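Local coordinates for deoxy-D-mannose-octulosonate 8-phosphate phosphatase (Haemophilus influenzae Rd, PDB 1K1E), which hydrolyses 3-deoxy-D-manno-octulosonate 8-phosphate to 3-deoxy-D-manno-octulosonate and inorganic phosphate, a step in lipopolysaccharide biosynthesis that uses magnesium as cofactor, at residues 11-16 against 146-151; 29-34 against 58-63; 102-107 against 112-117. All coordinates share one frame; numbering follows the deposited sequence.

Contact 1 (11-16 against 146-151); sequences VITDVD and GAFREM. With CO (cobalt (II) ion), chain M.
The ring of Phe-148 is met at its edge by Thr-13 and carries Met-151 CE over one face, 3.4 Å above the ring plane and displaced toward the rim. Val-11 approaches the same ring obliquely. This is the helix-on-sheet packing of the HAD fold: strand 10-14, in the interior of the parallel sheet, runs nearly antiparallel to helix 147-158, the short segment axes 11.1 Å apart at 162°. Such a spacing leaves the filling of the layer to side chains. Phe-148 swings CG anti to its own N (chi1 -175°) and extends toward the strand, where CE1 lies 3.7 Å from Thr-13 CB; the two side chains cross at about a right angle. Its other neighbours include Ile-44 and Leu-47 of helix 38-49. Val-11 CG1 touches two partners on one side of it, Phe-148 CE1 at 3.7 Å and Met-151 CE at 3.6 Å. The valine and the methionine meet tip to tip, and a bend at chi3 (59°) helps to turn the methionine methyl back over the ring. Apolar contact thus carries this junction, with no hydrogen bond crossing it. At the C-terminal end of the strand lies the DxD motif of the HAD family, where Asp-14 and Asp-16 hold the cobalt ion with Asp-107 and three waters: one aspartate uses its side chain, the other its backbone carbonyl. Thr-13 connects the two regions, since its OG1 sits at the Phe-148 ring edge, in plane, and also donates to Asp-14 O at 2.8 Å, in the carbonyl plane and on a lone pair.

Contact 2 (29-34 against 58-63); sequences NGEAIK and SGRDSP. With SO4 (sulfate ion), chain O.
Glu-31 and Arg-60 approach from opposite directions, and their flat ends meet at a steep tilt, carboxylate and guanidinium planes 62° apart. Seen from the arginine the arrangement is regular: Glu-31 OE2 lies at the guanidinium edge, 2.9 Å from Arg-60 NE with an N-H...O angle of 157°, while NH2 adds a weak bond to the same oxygen. From the glutamate it is less so, because NE arrives from above the carboxylate plane, 50° out of it. The other oxygen, Glu-31 OE1, turns its syn lone pair to Lys-34 NZ at 2.7 Å. Bends at chi3 and chi4 curl the lysine back to Glu-31 on the same strand, and its CD passes 4.0 Å from Ser-62 OG, whose main partner is Leu-65 N. One carboxylate thus serves two cations, one oxygen each. Lys-34 NZ also pairs with Asp-16 of the cobalt site. Ser-58 OG accepts Arg-60 N in an ST turn, and Gly-59 N donates to sulfate O4 at 2.8 Å. Arg-60 probably contacts the substrate, so this salt-bridge network, linking the β-hairpin to the loop after strand 53-58, is consistent with the rim of a HAD phosphatase active site.

Contact 3 (102-107 against 112-117); sequences TAYIGD and LPAFAA. With HG (mercury (II) ion), chain N; CO (cobalt (II) ion), chain M.
Tyr-104 on the strand and Ala-114 and Phe-115 on the helix carry the first half of a beta-alpha-beta unit, strand 102-106, helix 112-117, strand 120-123, in the Rossmann-like core of the HAD fold. Strand and helix run nearly antiparallel, and their segment axes come within 7.9 Å. The close approach is consistent with the small residues at the interface, Ala-114 on the helix and Gly-106 on the strand.

One contact is a CH-pi interaction: Ala-114 CB stands over the centre of the Tyr-104 ring, 3.4 Å from the centroid and 13° off the normal. With CG anti to the tyrosine N (chi1 -170°), the ring is presented to the helix.

The aromatic contact is oblique, with ring planes at 74°: Phe-115 CE2 reaches the edge of the tyrosine ring, 3.6 Å from Tyr-104 CD2. The phenylalanine also extends along the strand, bringing its edge to the backbone at Gly-106, whose N lies in the ring plane 3.7 Å from Phe-115 CE2.

Polar partners lie outside this apolar packing. Tyr-104 OH is hydrogen-bonded to Asp-111 and, weakly, to Lys-84, which probably binds substrate, and this ties the packed ring to the active site. Arg-39 of a neighbouring subunit forms a salt bridge with Asp-107 OD1.

Metals are bound by both segments. Ala-114 O is a distant mercury ligand at 2.9 Å, alongside Cys-88 and Cys-118. Just past the strand, Asp-107 binds cobalt through OD2 at 2.0 Å, while OD1 accepts a hydrogen bond from a cobalt-bound water at 2.7 Å.

Contacts 1 and 3 are buried and share the central parallel sheet, in which strands 10-14 and 102-106 are neighbours; each packs a helix against its strand through apolar and aromatic groups, and each delivers ligands to the same cobalt ion, Asp-14 and Asp-16 from one, Asp-107 from the other. Contact 2 lies farther out, its centre about 17 Å from the chain centre and partly buried, and relies instead on a salt-bridge network. It meets contact 1 through the salt bridge of Asp-16 OD1 with Lys-34 NZ, but does not touch contact 3. Here apolar packing lies beneath the strands whose ends bring the metal ligands together, while a charged network borders the site.

Contact 1 (11-16 against 146-151)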
# COMPACT_ATOMS: atom_id res chain seq x y z
N VAL A 11 26.70 8.16 0.36
CA VAL A 11 25.26 8.46 0.46
C VAL A 11 24.81 7.85 1.76
O VAL A 11 25.04 6.66 2.02
CB VAL A 11 24.51 7.81 -0.65
CG1 VAL A 11 22.95 7.89 -0.38
CG2 VAL A 11 24.86 8.48 -1.93
N ILE A 12 24.25 8.68 2.64
CA ILE A 12 23.68 8.20 3.91
C ILE A 12 22.15 8.31 3.74
O ILE A 12 21.61 9.40 3.36
CB ILE A 12 24.08 9.14 5.08
CG1 ILE A 12 25.58 9.07 5.33
CG2 ILE A 12 23.33 8.74 6.38
CD1 ILE A 12 26.00 10.21 6.24
N THR A 13 21.44 7.24 4.08
CA THR A 13 20.01 7.26 3.95
C THR A 13 19.26 6.95 5.25
O THR A 13 19.58 6.02 6.01
CB THR A 13 19.53 6.27 2.82
OG1 THR A 13 18.10 6.39 2.70
CG2 THR A 13 19.78 4.86 3.18
N ASP A 14 18.27 7.79 5.52
CA ASP A 14 17.36 7.56 6.63
C ASP A 14 16.58 6.30 6.19
O ASP A 14 16.60 5.89 5.03
CB ASP A 14 16.36 8.74 6.76
CG ASP A 14 15.20 8.42 7.65
OD1 ASP A 14 15.40 7.78 8.70
OD2 ASP A 14 14.08 8.83 7.32
N VAL A 15 15.91 5.65 7.14
CA VAL A 15 15.14 4.47 6.78
C VAL A 15 13.62 4.68 6.65
O VAL A 15 13.06 4.57 5.56
CB VAL A 15 15.37 3.29 7.83
CG1 VAL A 15 14.43 2.13 7.55
CG2 VAL A 15 16.83 2.84 7.72
N ASP A 16 12.96 4.96 7.76
CA ASP A 16 11.49 5.04 7.67
C ASP A 16 11.03 6.25 6.95
O ASP A 16 11.39 7.34 7.33
CB ASP A 16 10.90 5.00 9.07
CG ASP A 16 11.25 3.70 9.78
OD1 ASP A 16 10.85 2.64 9.25
OD2 ASP A 16 11.98 3.75 10.80
N GLY A 146 10.72 4.13 -4.40
CA GLY A 146 11.87 4.30 -5.28
C GLY A 146 12.52 5.67 -5.23
O GLY A 146 13.17 6.09 -6.20
N ALA A 147 12.28 6.43 -4.15
CA ALA A 147 12.87 7.76 -4.08
C ALA A 147 14.41 7.64 -3.96
O ALA A 147 15.14 8.49 -4.42
CB ALA A 147 12.32 8.47 -2.90
N PHE A 148 14.88 6.60 -3.28
CA PHE A 148 16.31 6.40 -3.18
C PHE A 148 16.88 6.19 -4.57
O PHE A 148 17.92 6.79 -4.97
CB PHE A 148 16.62 5.21 -2.28
CG PHE A 148 18.09 5.04 -2.06
CD1 PHE A 148 18.67 5.51 -0.89
CD2 PHE A 148 18.91 4.52 -3.08
CE1 PHE A 148 20.11 5.47 -0.70
CE2 PHE A 148 20.33 4.49 -2.89
CZ PHE A 148 20.91 4.97 -1.68
N ARG A 149 16.23 5.33 -5.32
CA ARG A 149 16.66 5.03 -6.70
C ARG A 149 16.64 6.27 -7.58
O ARG A 149 17.50 6.46 -8.42
CB ARG A 149 15.73 3.97 -7.30
CG ARG A 149 16.15 3.52 -8.69
CD ARG A 149 17.59 3.07 -8.81
NE ARG A 149 17.86 2.64 -10.20
CZ ARG A 149 17.53 1.45 -10.66
NH1 ARG A 149 16.93 0.56 -9.88
NH2 ARG A 149 17.78 1.17 -11.92
N GLU A 150 15.64 7.14 -7.40
CA GLU A 150 15.60 8.41 -8.17
C GLU A 150 16.90 9.22 -7.94
O GLU A 150 17.54 9.70 -8.88
CB GLU A 150 14.40 9.26 -7.72
CG GLU A 150 14.29 10.55 -8.50
CD GLU A 150 13.01 11.31 -8.12
OE1 GLU A 150 12.92 12.42 -8.53
OE2 GLU A 150 12.15 10.78 -7.37
N MET A 151 17.28 9.31 -6.67
CA MET A 151 18.49 9.97 -6.25
C MET A 151 19.72 9.22 -6.77
O MET A 151 20.62 9.83 -7.36
CB MET A 151 18.53 10.06 -4.70
CG MET A 151 19.86 10.73 -4.19
SD MET A 151 19.99 10.41 -2.41
CE MET A 151 19.99 8.51 -2.28
CO CO M . 12.30 9.04 8.31
O HOH W 1 13.04 7.53 9.70
O HOH W 2 10.35 9.12 9.06
O HOH W 3 13.13 10.54 9.57

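Contact 2 (29-34 against 58-63)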
# COMPACT_ATOMS: atom_id res chain seq x y z
N ASN A 29 3.93 -7.53 19.33
CA ASN A 29 5.29 -7.35 19.90
C ASN A 29 6.16 -6.24 19.27
O ASN A 29 7.38 -6.23 19.45
CB ASN A 29 6.04 -8.67 19.79
CG ASN A 29 5.37 -9.79 20.58
OD1 ASN A 29 5.08 -10.87 20.04
ND2 ASN A 29 5.15 -9.55 21.86
N GLY A 30 5.55 -5.31 18.54
CA GLY A 30 6.32 -4.25 17.89
C GLY A 30 6.29 -4.38 16.37
O GLY A 30 5.37 -4.96 15.81
N GLU A 31 7.29 -3.84 15.70
CA GLU A 31 7.35 -3.96 14.24
C GLU A 31 7.50 -5.41 13.89
O GLU A 31 8.34 -6.11 14.45
CB GLU A 31 8.56 -3.20 13.68
CG GLU A 31 8.44 -1.71 13.77
CD GLU A 31 9.55 -1.06 12.94
OE1 GLU A 31 9.45 -1.04 11.70
OE2 GLU A 31 10.55 -0.61 13.55
N ALA A 32 6.75 -5.86 12.91
CA ALA A 32 6.80 -7.26 12.53
C ALA A 32 7.27 -7.45 11.13
O ALA A 32 7.76 -8.50 10.79
CB ALA A 32 5.43 -7.88 12.70
N ILE A 33 7.11 -6.42 10.31
CA ILE A 33 7.47 -6.44 8.91
C ILE A 33 7.97 -5.03 8.61
O ILE A 33 7.46 -4.04 9.19
CB ILE A 33 6.21 -6.67 8.00
CG1 ILE A 33 5.72 -8.12 8.10
CG2 ILE A 33 6.52 -6.37 6.49
CD1 ILE A 33 4.33 -8.23 7.58
N LYS A 34 9.04 -4.97 7.84
CA LYS A 34 9.52 -3.71 7.29
C LYS A 34 9.46 -3.87 5.79
O LYS A 34 9.94 -4.86 5.24
CB LYS A 34 10.93 -3.35 7.75
CG LYS A 34 10.94 -3.05 9.23
CD LYS A 34 12.27 -2.38 9.66
CE LYS A 34 12.26 -0.92 9.16
NZ LYS A 34 11.15 -0.03 9.81
N SER A 58 19.25 5.23 11.27
CA SER A 58 17.86 5.13 11.70
C SER A 58 17.83 5.32 13.20
O SER A 58 18.75 4.88 13.90
CB SER A 58 17.28 3.74 11.37
OG SER A 58 15.98 3.63 11.88
N GLY A 59 16.78 5.98 13.70
CA GLY A 59 16.64 6.15 15.14
C GLY A 59 16.13 4.86 15.79
O GLY A 59 15.96 4.78 17.02
N ARG A 60 15.93 3.82 14.99
CA ARG A 60 15.40 2.56 15.48
C ARG A 60 16.37 1.45 15.07
O ARG A 60 17.08 1.59 14.09
CB ARG A 60 13.99 2.30 14.87
CG ARG A 60 12.86 3.24 15.40
CD ARG A 60 11.49 3.10 14.65
NE ARG A 60 10.77 1.89 15.05
CZ ARG A 60 9.87 1.83 16.04
NH1 ARG A 60 9.58 2.94 16.74
NH2 ARG A 60 9.28 0.66 16.37
N ASP A 61 16.43 0.39 15.84
CA ASP A 61 17.29 -0.75 15.52
C ASP A 61 16.40 -2.00 15.55
O ASP A 61 15.61 -2.14 16.46
CB ASP A 61 18.37 -0.89 16.60
CG ASP A 61 19.51 -1.85 16.20
OD1 ASP A 61 20.54 -1.91 16.93
OD2 ASP A 61 19.42 -2.53 15.16
N SER A 62 16.48 -2.87 14.56
CA SER A 62 15.70 -4.09 14.63
C SER A 62 16.43 -5.13 13.84
O SER A 62 17.21 -4.84 12.96
CB SER A 62 14.29 -3.92 14.07
OG SER A 62 14.30 -4.06 12.67
N PRO A 63 16.17 -6.40 14.16
CA PRO A 63 16.83 -7.46 13.43
C PRO A 63 16.25 -7.51 12.02
O PRO A 63 16.88 -8.05 11.10
CB PRO A 63 16.56 -8.69 14.33
CG PRO A 63 15.33 -8.35 15.02
CD PRO A 63 15.44 -6.92 15.33
S SO4 O . 14.14 8.30 12.66
O1 SO4 O . 14.45 9.58 12.01
O2 SO4 O . 12.68 8.05 12.42
O3 SO4 O . 14.38 8.36 14.09
O4 SO4 O . 15.03 7.31 12.00
O HOH W 4 13.58 -0.92 12.46
O HOH W 5 13.87 1.72 11.00

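Contact 3 (102-107 against 112-117)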
# COMPACT_ATOMS: atom_id res chain seq x y z
N THR A 102 29.46 13.95 0.83
CA THR A 102 28.37 13.08 1.30
C THR A 102 27.00 13.65 0.97
O THR A 102 26.83 14.87 1.00
CB THR A 102 28.45 12.97 2.79
OG1 THR A 102 29.75 12.49 3.16
CG2 THR A 102 27.39 12.01 3.33
N ALA A 103 26.04 12.78 0.66
CA ALA A 103 24.67 13.25 0.38
C ALA A 103 23.77 12.50 1.34
O ALA A 103 24.07 11.38 1.68
CB ALA A 103 24.25 12.93 -1.04
N TYR A 104 22.65 13.11 1.74
CA TYR A 104 21.73 12.51 2.70
C TYR A 104 20.33 12.55 2.11
O TYR A 104 20.01 13.46 1.37
CB TYR A 104 21.64 13.36 3.97
CG TYR A 104 20.90 12.72 5.11
CD1 TYR A 104 21.54 11.85 6.02
CD2 TYR A 104 19.51 12.91 5.27
CE1 TYR A 104 20.83 11.20 7.05
CE2 TYR A 104 18.84 12.29 6.26
CZ TYR A 104 19.46 11.44 7.14
OH TYR A 104 18.72 10.84 8.13
N ILE A 105 19.50 11.58 2.46
CA ILE A 105 18.13 11.60 1.96
C ILE A 105 17.23 11.34 3.15
O ILE A 105 17.40 10.33 3.84
CB ILE A 105 17.90 10.56 0.78
CG1 ILE A 105 16.39 10.58 0.38
CG2 ILE A 105 18.54 9.16 1.09
CD1 ILE A 105 16.13 9.74 -0.94
N GLY A 106 16.25 12.22 3.39
CA GLY A 106 15.43 12.05 4.58
C GLY A 106 14.02 12.48 4.28
O GLY A 106 13.72 12.89 3.13
N ASP A 107 13.17 12.34 5.27
CA ASP A 107 11.74 12.70 5.08
C ASP A 107 11.12 13.52 6.20
O ASP A 107 9.98 13.95 6.05
CB ASP A 107 10.87 11.46 4.97
CG ASP A 107 10.76 10.69 6.29
OD1 ASP A 107 9.66 10.36 6.76
OD2 ASP A 107 11.81 10.41 6.89
N LEU A 112 16.47 17.03 9.71
CA LEU A 112 16.93 18.39 9.48
C LEU A 112 18.44 18.58 9.87
O LEU A 112 19.18 19.22 9.11
CB LEU A 112 16.02 19.38 10.24
CG LEU A 112 14.63 19.45 9.55
CD1 LEU A 112 13.72 20.39 10.40
CD2 LEU A 112 14.75 20.00 8.14
N PRO A 113 18.88 18.06 11.03
CA PRO A 113 20.30 18.25 11.39
C PRO A 113 21.19 17.43 10.44
O PRO A 113 22.34 17.81 10.20
CB PRO A 113 20.39 17.74 12.83
CG PRO A 113 18.97 17.82 13.35
CD PRO A 113 18.13 17.42 12.12
N ALA A 114 20.65 16.35 9.89
CA ALA A 114 21.37 15.51 8.95
C ALA A 114 21.61 16.19 7.61
O ALA A 114 22.69 16.06 7.02
CB ALA A 114 20.62 14.15 8.74
N PHE A 115 20.61 16.94 7.14
CA PHE A 115 20.76 17.66 5.90
C PHE A 115 21.88 18.68 6.07
O PHE A 115 22.68 18.85 5.18
CB PHE A 115 19.47 18.45 5.55
CG PHE A 115 18.24 17.59 5.37
CD1 PHE A 115 16.96 18.08 5.70
CD2 PHE A 115 18.33 16.32 4.84
CE1 PHE A 115 15.80 17.31 5.50
CE2 PHE A 115 17.18 15.55 4.63
CZ PHE A 115 15.90 16.05 4.96
N ALA A 116 21.87 19.36 7.23
CA ALA A 116 22.83 20.42 7.54
C ALA A 116 24.26 19.89 7.66
O ALA A 116 25.20 20.54 7.26
CB ALA A 116 22.42 21.11 8.83
N ALA A 117 24.40 18.69 8.19
CA ALA A 117 25.73 18.12 8.34
C ALA A 117 26.27 17.61 7.00
O ALA A 117 27.51 17.66 6.79
CB ALA A 117 25.67 17.04 9.30
HG HG N . 24.51 13.81 6.85
CO CO M . 12.30 9.04 8.31
O HOH W 2 10.35 9.12 9.06
O HOH W 1 13.04 7.53 9.70
O HOH W 3 13.13 10.54 9.57